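Local coordinates for epidermin biosynthesis protein EpiD (Staphylococcus aureus, PDB 3QJG), which probably catalyses the FMN-dependent oxidative decarboxylation of the C-terminal cysteine of the epidermin precursor peptide during biosynthesis of this lantibiotic, at the interface of chains A and B and the interface of chains A and C. Numbering follows the deposited sequence. Chains: chain A/B/C, Epidermin biosynthesis protein EpiD.

Contacts 1 and 2 are neighbouring patches of the A–B interface, their C-alpha centres about 11 Å apart, and both include B:Arg122 from helix 121-124. Contact 3 belongs to the separate, two-fold symmetric A–C interface, its C-alpha centre about 34 Å from that of contact 1 and about 28 Å from that of contact 2. The A–B interface is not an exact two-fold, as expected if it joins subunits within a trimer; in the twelve-subunit assembly the A–C interface would then link trimers. The segment around strands 148-153 and 158-163 serves both interfaces, supplying B:Lys160 to contact 2 and the turn between the strands to contact 3.

Contact 1: the interface of chains A and B. Residues chain A 94, 107, 110, 139; chain B 91, 122, 126, 128-129.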
ATOM      1  N   ALA A  94      31.219  -1.261  23.795  1.00 18.33           N
ATOM      2  CA  ALA A  94      32.118  -0.755  24.794  1.00 18.04           C
ATOM      3  C   ALA A  94      31.278   0.045  25.768  1.00 17.12           C
ATOM      4  O   ALA A  94      31.562  -0.003  26.950  1.00 17.40           O
ATOM      5  CB  ALA A  94      33.261   0.097  24.175  1.00 18.81           C
ATOM      6  N   HIS A 107      25.632  -7.425  25.282  1.00 19.57           N
ATOM      7  CA  HIS A 107      25.604  -6.779  26.589  1.00 18.38           C
ATOM      8  C   HIS A 107      25.363  -7.760  27.754  1.00 19.51           C
ATOM      9  O   HIS A 107      25.905  -7.606  28.823  1.00 20.02           O
ATOM     10  CB  HIS A 107      24.508  -5.727  26.584  1.00 17.29           C
ATOM     11  CG  HIS A 107      24.505  -4.857  27.775  1.00 13.95           C
ATOM     12  ND1 HIS A 107      25.517  -3.959  28.026  1.00 15.57           N
ATOM     13  CD2 HIS A 107      23.636  -4.752  28.807  1.00 14.94           C
ATOM     14  CE1 HIS A 107      25.251  -3.308  29.143  1.00 14.99           C
ATOM     15  NE2 HIS A 107      24.108  -3.764  29.632  1.00 18.55           N
ATOM     16  N   PHE A 110      29.170 -10.795  28.096  1.00 20.33           N
ATOM     17  CA  PHE A 110      30.550 -10.445  27.853  1.00 20.15           C
ATOM     18  C   PHE A 110      31.557 -11.592  28.051  1.00 22.43           C
ATOM     19  O   PHE A 110      32.476 -11.751  27.252  1.00 21.98           O
ATOM     20  CB  PHE A 110      30.952  -9.351  28.833  1.00 19.83           C
ATOM     21  CG  PHE A 110      30.723  -7.975  28.360  1.00 16.45           C
ATOM     22  CD1 PHE A 110      29.799  -7.688  27.420  1.00 14.11           C
ATOM     23  CD2 PHE A 110      31.461  -6.890  28.934  1.00 15.94           C
ATOM     24  CE1 PHE A 110      29.588  -6.435  26.969  1.00 15.90           C
ATOM     25  CE2 PHE A 110      31.239  -5.624  28.485  1.00 12.07           C
ATOM     26  CZ  PHE A 110      30.327  -5.366  27.524  1.00 12.00           C
ATOM     27  N   TYR A 139      37.238  -5.749  30.449  1.00 28.13           N
ATOM     28  CA  TYR A 139      36.031  -6.335  30.971  1.00 28.77           C
ATOM     29  C   TYR A 139      35.845  -7.749  30.557  1.00 28.27           C
ATOM     30  O   TYR A 139      34.768  -8.326  30.753  1.00 29.27           O
ATOM     31  CB  TYR A 139      34.817  -5.599  30.470  1.00 29.00           C
ATOM     32  CG  TYR A 139      34.788  -4.117  30.691  1.00 31.11           C
ATOM     33  CD1 TYR A 139      35.174  -3.543  31.875  1.00 34.89           C
ATOM     34  CD2 TYR A 139      34.254  -3.308  29.711  1.00 36.18           C
ATOM     35  CE1 TYR A 139      35.088  -2.161  32.042  1.00 38.72           C
ATOM     36  CE2 TYR A 139      34.149  -1.970  29.868  1.00 36.88           C
ATOM     37  CZ  TYR A 139      34.547  -1.405  31.014  1.00 37.76           C
ATOM     38  OH  TYR A 139      34.390  -0.067  31.058  1.00 42.97           O
TER
ATOM     39  N   ASN B  91      22.468   3.550  29.766  1.00 18.07           N
ATOM     40  CA  ASN B  91      23.786   3.629  29.155  1.00 18.75           C
ATOM     41  C   ASN B  91      23.840   4.662  28.080  1.00 17.72           C
ATOM     42  O   ASN B  91      24.830   5.368  27.979  1.00 21.20           O
ATOM     43  CB  ASN B  91      24.234   2.234  28.652  1.00 18.36           C
ATOM     44  CG  ASN B  91      24.499   1.284  29.772  1.00 19.36           C
ATOM     45  OD1 ASN B  91      24.928   1.698  30.832  1.00 18.22           O
ATOM     46  ND2 ASN B  91      24.158  -0.024  29.573  1.00 19.49           N
ATOM     47  N   ARG B 122      22.526  -9.968  34.795  1.00 22.93           N
ATOM     48  CA  ARG B 122      23.741  -9.848  33.975  1.00 24.18           C
ATOM     49  C   ARG B 122      23.963  -8.482  33.333  1.00 22.92           C
ATOM     50  O   ARG B 122      25.100  -8.084  33.155  1.00 23.70           O
ATOM     51  CB  ARG B 122      23.836 -10.957  32.943  1.00 24.64           C
ATOM     52  CG  ARG B 122      23.695 -12.360  33.535  1.00 28.97           C
ATOM     53  CD  ARG B 122      23.973 -13.417  32.473  1.00 36.79           C
ATOM     54  NE  ARG B 122      22.989 -14.512  32.384  1.00 41.82           N
ATOM     55  CZ  ARG B 122      23.249 -15.832  32.429  1.00 47.15           C
ATOM     56  NH1 ARG B 122      24.483 -16.333  32.604  1.00 47.93           N
ATOM     57  NH2 ARG B 122      22.237 -16.681  32.316  1.00 49.45           N
ATOM     58  N   ASN B 126      26.768  -5.962  34.455  1.00 20.00           N
ATOM     59  CA  ASN B 126      27.703  -5.565  33.434  1.00 20.07           C
ATOM     60  C   ASN B 126      28.562  -4.380  33.969  1.00 20.25           C
ATOM     61  O   ASN B 126      27.995  -3.455  34.520  1.00 20.34           O
ATOM     62  CB  ASN B 126      26.982  -5.164  32.148  1.00 19.04           C
ATOM     63  CG  ASN B 126      27.935  -4.915  31.008  1.00 19.17           C
ATOM     64  OD1 ASN B 126      28.707  -3.969  31.059  1.00 22.91           O
ATOM     65  ND2 ASN B 126      27.891  -5.754  29.989  1.00 19.24           N
ATOM     66  N   VAL B 128      30.085  -1.920  32.491  1.00 21.98           N
ATOM     67  CA  VAL B 128      29.758  -0.643  31.855  1.00 20.54           C
ATOM     68  C   VAL B 128      28.518  -0.002  32.482  1.00 19.76           C
ATOM     69  O   VAL B 128      28.513   1.189  32.843  1.00 17.99           O
ATOM     70  CB  VAL B 128      29.570  -0.795  30.336  1.00 21.82           C
ATOM     71  CG1 VAL B 128      29.147   0.523  29.758  1.00 18.77           C
ATOM     72  CG2 VAL B 128      30.888  -1.307  29.676  1.00 21.89           C
ATOM     73  N   THR B 129      27.483  -0.817  32.642  1.00 16.56           N
ATOM     74  CA  THR B 129      26.286  -0.400  33.234  1.00 18.71           C
ATOM     75  C   THR B 129      26.533   0.160  34.653  1.00 20.39           C
ATOM     76  O   THR B 129      25.963   1.208  34.966  1.00 19.96           O
ATOM     77  CB  THR B 129      25.254  -1.542  33.327  1.00 17.75           C
ATOM     78  OG1 THR B 129      25.127  -2.204  32.048  1.00 17.53           O
ATOM     79  CG2 THR B 129      23.955  -1.003  33.801  1.00 22.53           C
TER
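The loop between helices 121-124 and 127-138 of chain B, with the first turn of the latter helix, meets chain A where helix 101-107 ends and the 3-10 helix 110-112 follows, beside the end of helix 87-94 and the loop at A:Tyr139. B:Asn126 is inserted between two aromatic rings. Its amide lies almost parallel to the imidazole of A:His107, with planes 13° apart, and ND2 sits toward the rim of that ring. The same amide stands steeply to A:Phe110, placing ND2 3.4 Å above the centre of the phenyl face. ND2 also donates to the backbone oxygen of A:His107 at 3.0 Å, in the carbonyl plane on a lone pair. On its other end OD1 accepts the backbone N of B:Val128 at 2.9 Å, so B:Asn126 caps the start of helix 127-138 while its nitrogen reaches across. Both amide atoms are thereby engaged, which fixes the flip of the group. With CG anti to the backbone N (chi1 -171°), the A:His107 ring extends toward chain B, and its edge receives the hydroxyl of B:Thr129. NE2 and OG1 are 3.1 Å apart and probably hydrogen bonded, although OG1 lies nearly as close to CE1, and the bond would be bent. ND2 of B:Asn91 gives OG1 a weak bond from the side, close to CE1 of the same imidazole. Farther along, a methyl of B:Val128, CG2, touches CE2 of the A:Tyr139 ring at 3.3 Å.

Contact 2: the interface of chains A and B. Residues chain A 71, 75, 108, 111; chain B 122, 160.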
ATOM      1  N   VAL A  71      18.060 -12.591  26.848  1.00 15.89           N
ATOM      2  CA  VAL A  71      18.574 -13.438  27.896  1.00 16.69           C
ATOM      3  C   VAL A  71      18.448 -14.914  27.483  1.00 18.37           C
ATOM      4  O   VAL A  71      19.404 -15.724  27.623  1.00 17.61           O
ATOM      5  CB  VAL A  71      17.851 -13.182  29.258  1.00 17.84           C
ATOM      6  CG1 VAL A  71      18.323 -14.237  30.292  1.00 18.21           C
ATOM      7  CG2 VAL A  71      18.126 -11.679  29.781  1.00 17.02           C
ATOM      8  N   ASN A  75      21.716 -17.396  26.840  1.00 23.15           N
ATOM      9  CA  ASN A  75      21.886 -18.598  27.686  1.00 23.84           C
ATOM     10  C   ASN A  75      21.925 -19.902  26.925  1.00 24.46           C
ATOM     11  O   ASN A  75      22.410 -20.907  27.432  1.00 23.23           O
ATOM     12  CB  ASN A  75      20.729 -18.752  28.675  1.00 23.93           C
ATOM     13  CG  ASN A  75      20.679 -17.652  29.688  1.00 25.38           C
ATOM     14  OD1 ASN A  75      21.632 -16.830  29.845  1.00 27.31           O
ATOM     15  ND2 ASN A  75      19.560 -17.597  30.391  1.00 26.30           N
ATOM     16  N   THR A 108      24.598  -8.801  27.520  1.00 20.24           N
ATOM     17  CA  THR A 108      24.201  -9.732  28.535  0.60 20.65           C
ATOM     18  C   THR A 108      25.266 -10.848  28.765  1.00 22.43           C
ATOM     19  O   THR A 108      25.130 -11.687  29.680  1.00 22.72           O
ATOM     20  CB  THR A 108      22.841 -10.320  28.111  0.60 21.52           C
ATOM     21  OG1 THR A 108      21.922  -9.238  27.846  0.60 17.20           O
ATOM     22  CG2 THR A 108      22.250 -11.260  29.186  0.60 18.59           C
ATOM     23  N   GLU A 111      31.342 -12.367  29.113  1.00 23.96           N
ATOM     24  CA  GLU A 111      32.123 -13.551  29.467  1.00 24.35           C
ATOM     25  C   GLU A 111      32.082 -14.620  28.374  1.00 24.09           C
ATOM     26  O   GLU A 111      32.927 -15.527  28.384  1.00 23.28           O
ATOM     27  CB  GLU A 111      31.675 -14.137  30.832  1.00 24.96           C
ATOM     28  CG  GLU A 111      30.471 -15.130  30.776  1.00 26.70           C
ATOM     29  CD  GLU A 111      29.078 -14.439  30.652  1.00 29.09           C
ATOM     30  OE1 GLU A 111      28.998 -13.183  30.752  1.00 21.15           O
ATOM     31  OE2 GLU A 111      28.058 -15.179  30.462  1.00 27.58           O
TER
ATOM     32  N   ARG B 122      22.526  -9.968  34.795  1.00 22.93           N
ATOM     33  CA  ARG B 122      23.741  -9.848  33.975  1.00 24.18           C
ATOM     34  C   ARG B 122      23.963  -8.482  33.333  1.00 22.92           C
ATOM     35  O   ARG B 122      25.100  -8.084  33.155  1.00 23.70           O
ATOM     36  CB  ARG B 122      23.836 -10.957  32.943  1.00 24.64           C
ATOM     37  CG  ARG B 122      23.695 -12.360  33.535  1.00 28.97           C
ATOM     38  CD  ARG B 122      23.973 -13.417  32.473  1.00 36.79           C
ATOM     39  NE  ARG B 122      22.989 -14.512  32.384  1.00 41.82           N
ATOM     40  CZ  ARG B 122      23.249 -15.832  32.429  1.00 47.15           C
ATOM     41  NH1 ARG B 122      24.483 -16.333  32.604  1.00 47.93           N
ATOM     42  NH2 ARG B 122      22.237 -16.681  32.316  1.00 49.45           N
ATOM     43  N   LYS B 160      14.445 -16.377  36.903  1.00 25.73           N
ATOM     44  CA  LYS B 160      15.282 -15.308  36.428  1.00 24.94           C
ATOM     45  C   LYS B 160      15.624 -14.382  37.573  1.00 25.76           C
ATOM     46  O   LYS B 160      14.822 -14.156  38.471  1.00 25.77           O
ATOM     47  CB  LYS B 160      14.543 -14.491  35.340  1.00 24.05           C
ATOM     48  CG  LYS B 160      14.365 -15.205  33.975  1.00 25.43           C
ATOM     49  CD  LYS B 160      15.531 -15.042  33.007  1.00 27.75           C
ATOM     50  CE  LYS B 160      15.225 -15.785  31.654  1.00 28.73           C
ATOM     51  NZ  LYS B 160      14.254 -15.030  30.764  1.00 27.35           N
TER
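B:Arg122 occupies a variable position of the PXMNXXMW motif of the flavin-containing cysteine decarboxylase family, in the part that forms helix 121-124, and crosses to A:Thr108 and A:Asn75. Its CB lies 3.6 Å from the backbone oxygen of A:Thr108, with the threonine methyl CG2 a little farther off. CG runs past this carbonyl at longer range, the chain being extended at chi2 (-173°). CD comes back to 3.5 Å from A:Thr108 O, and the methylene stretch thus rides over the carbonyl of the residue just beyond helix 101-107. A bend at chi3 (-132°) then carries NE toward the last turn of helix 70-75, where it is 3.7 Å from OD1 of A:Asn75. CZ also faces that amide oxygen. At the tip, NH2 is 2.5 Å from A:Asn75 OD1, which lies over the guanidinium face; the spacing is too short for an ordinary contact and doubtful in value, and no N-H points at the oxygen for a hydrogen bond. The amide and guanidinium planes are inclined by 52°. NH1 turns the other way, toward the carboxylate of A:Glu111, whose OE2 is 4.3 Å distant, where a weak electrostatic attraction is possible, though the charged atoms do not touch. One turn back along helix 70-75, A:Val71 meets B:Lys160 of strand 158-163. The valine and lysine side chains run antiparallel, flank to flank, and the lysine CE packs against the methyl CG1 at 3.7 Å.

Contact 3: the interface of chains A and C. Residues chain A 54-55; chain C 154-155.
A:Gln54 and A:Phe55, at the end of helix 49-55, face C:Leu154 and C:Ala155 in the turn between strands 148-153 and 158-163 of chain C. In flavin-containing cysteine decarboxylases this hairpin region probably acts as a clamp over the substrate peptide, so its tip would here also take part in assembly. Packing is closest round C:Ala155. Its methyl CB fits between the backbone and the side chain of A:Gln54, 3.5 Å from the carbonyl oxygen O and 3.6 Å from the amide nitrogen NE2. A bend at chi2 (-74°) turns the amide toward chain C and sets NE2 against the methyl. The apolar methyl thus rests against two polar groups of one residue. Around C:Leu154 the fit is looser: CB is 3.8 Å from A:Gln54 O, while CD2, one branch of the isobutyl group, reaches the backbone oxygen of A:Phe55 at 3.7 Å. The phenyl ring of A:Phe55 runs alongside the contact and adds little to it; the backbone oxygen makes the nearest touch. A water lies beside the close approach at C:Ala155 and bridges two backbone groups, one of them a carbonyl at the helix end, where the helix dipole may add negative character. The two-fold repeats the contact with the chains exchanged. The water lies 3.0 Å from A:Gln54 O and receives the N-H of C:Ala155 at 2.9 Å between N and the water oxygen, nearly straight at 166°.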
ATOM      1  N   GLN A  54      19.909 -21.971   4.941  1.00 28.87           N
ATOM      2  CA  GLN A  54      20.363 -23.165   4.266  1.00 28.85           C
ATOM      3  C   GLN A  54      21.533 -23.775   5.047  1.00 28.89           C
ATOM      4  O   GLN A  54      21.763 -24.989   4.984  1.00 29.32           O
ATOM      5  CB  GLN A  54      20.785 -22.830   2.843  1.00 29.25           C
ATOM      6  CG  GLN A  54      19.656 -22.353   1.963  1.00 28.53           C
ATOM      7  CD  GLN A  54      18.757 -23.519   1.569  1.00 28.27           C
ATOM      8  OE1 GLN A  54      17.591 -23.552   1.911  1.00 27.58           O
ATOM      9  NE2 GLN A  54      19.319 -24.485   0.905  1.00 28.18           N
ATOM     10  N   PHE A  55      22.238 -22.940   5.803  1.00 28.01           N
ATOM     11  CA  PHE A  55      23.455 -23.368   6.513  1.00 28.39           C
ATOM     12  C   PHE A  55      23.317 -23.312   8.042  1.00 28.14           C
ATOM     13  O   PHE A  55      23.732 -24.241   8.722  1.00 28.85           O
ATOM     14  CB  PHE A  55      24.647 -22.519   6.053  1.00 28.57           C
ATOM     15  CG  PHE A  55      24.810 -22.509   4.553  1.00 29.80           C
ATOM     16  CD1 PHE A  55      25.449 -23.564   3.900  1.00 30.21           C
ATOM     17  CD2 PHE A  55      24.239 -21.490   3.787  1.00 29.27           C
ATOM     18  CE1 PHE A  55      25.552 -23.574   2.507  1.00 30.69           C
ATOM     19  CE2 PHE A  55      24.326 -21.493   2.412  1.00 28.91           C
ATOM     20  CZ  PHE A  55      24.971 -22.540   1.758  1.00 30.10           C
TER
ATOM     21  N   LEU C 154      23.873 -29.446   4.489  1.00 34.96           N
ATOM     22  CA  LEU C 154      23.395 -29.037   5.799  0.60 35.01           C
ATOM     23  C   LEU C 154      21.854 -28.890   5.794  1.00 34.62           C
ATOM     24  O   LEU C 154      21.150 -29.467   6.653  1.00 33.99           O
ATOM     25  CB  LEU C 154      24.108 -27.739   6.245  0.60 34.44           C
ATOM     26  CG  LEU C 154      25.606 -27.838   6.662  0.60 34.60           C
ATOM     27  CD1 LEU C 154      26.508 -28.432   5.581  0.60 34.54           C
ATOM     28  CD2 LEU C 154      26.195 -26.501   7.077  0.60 31.65           C
ATOM     29  N   ALA C 155      21.344 -28.157   4.797  1.00 33.32           N
ATOM     30  CA  ALA C 155      19.920 -27.844   4.662  1.00 32.69           C
ATOM     31  C   ALA C 155      18.981 -29.043   4.836  1.00 33.45           C
ATOM     32  O   ALA C 155      17.930 -28.900   5.460  1.00 33.96           O
ATOM     33  CB  ALA C 155      19.644 -27.167   3.305  1.00 31.59           C
TER
HETATM   34  O   HOH W   1      22.949 -26.736   2.899  1.00 26.91           O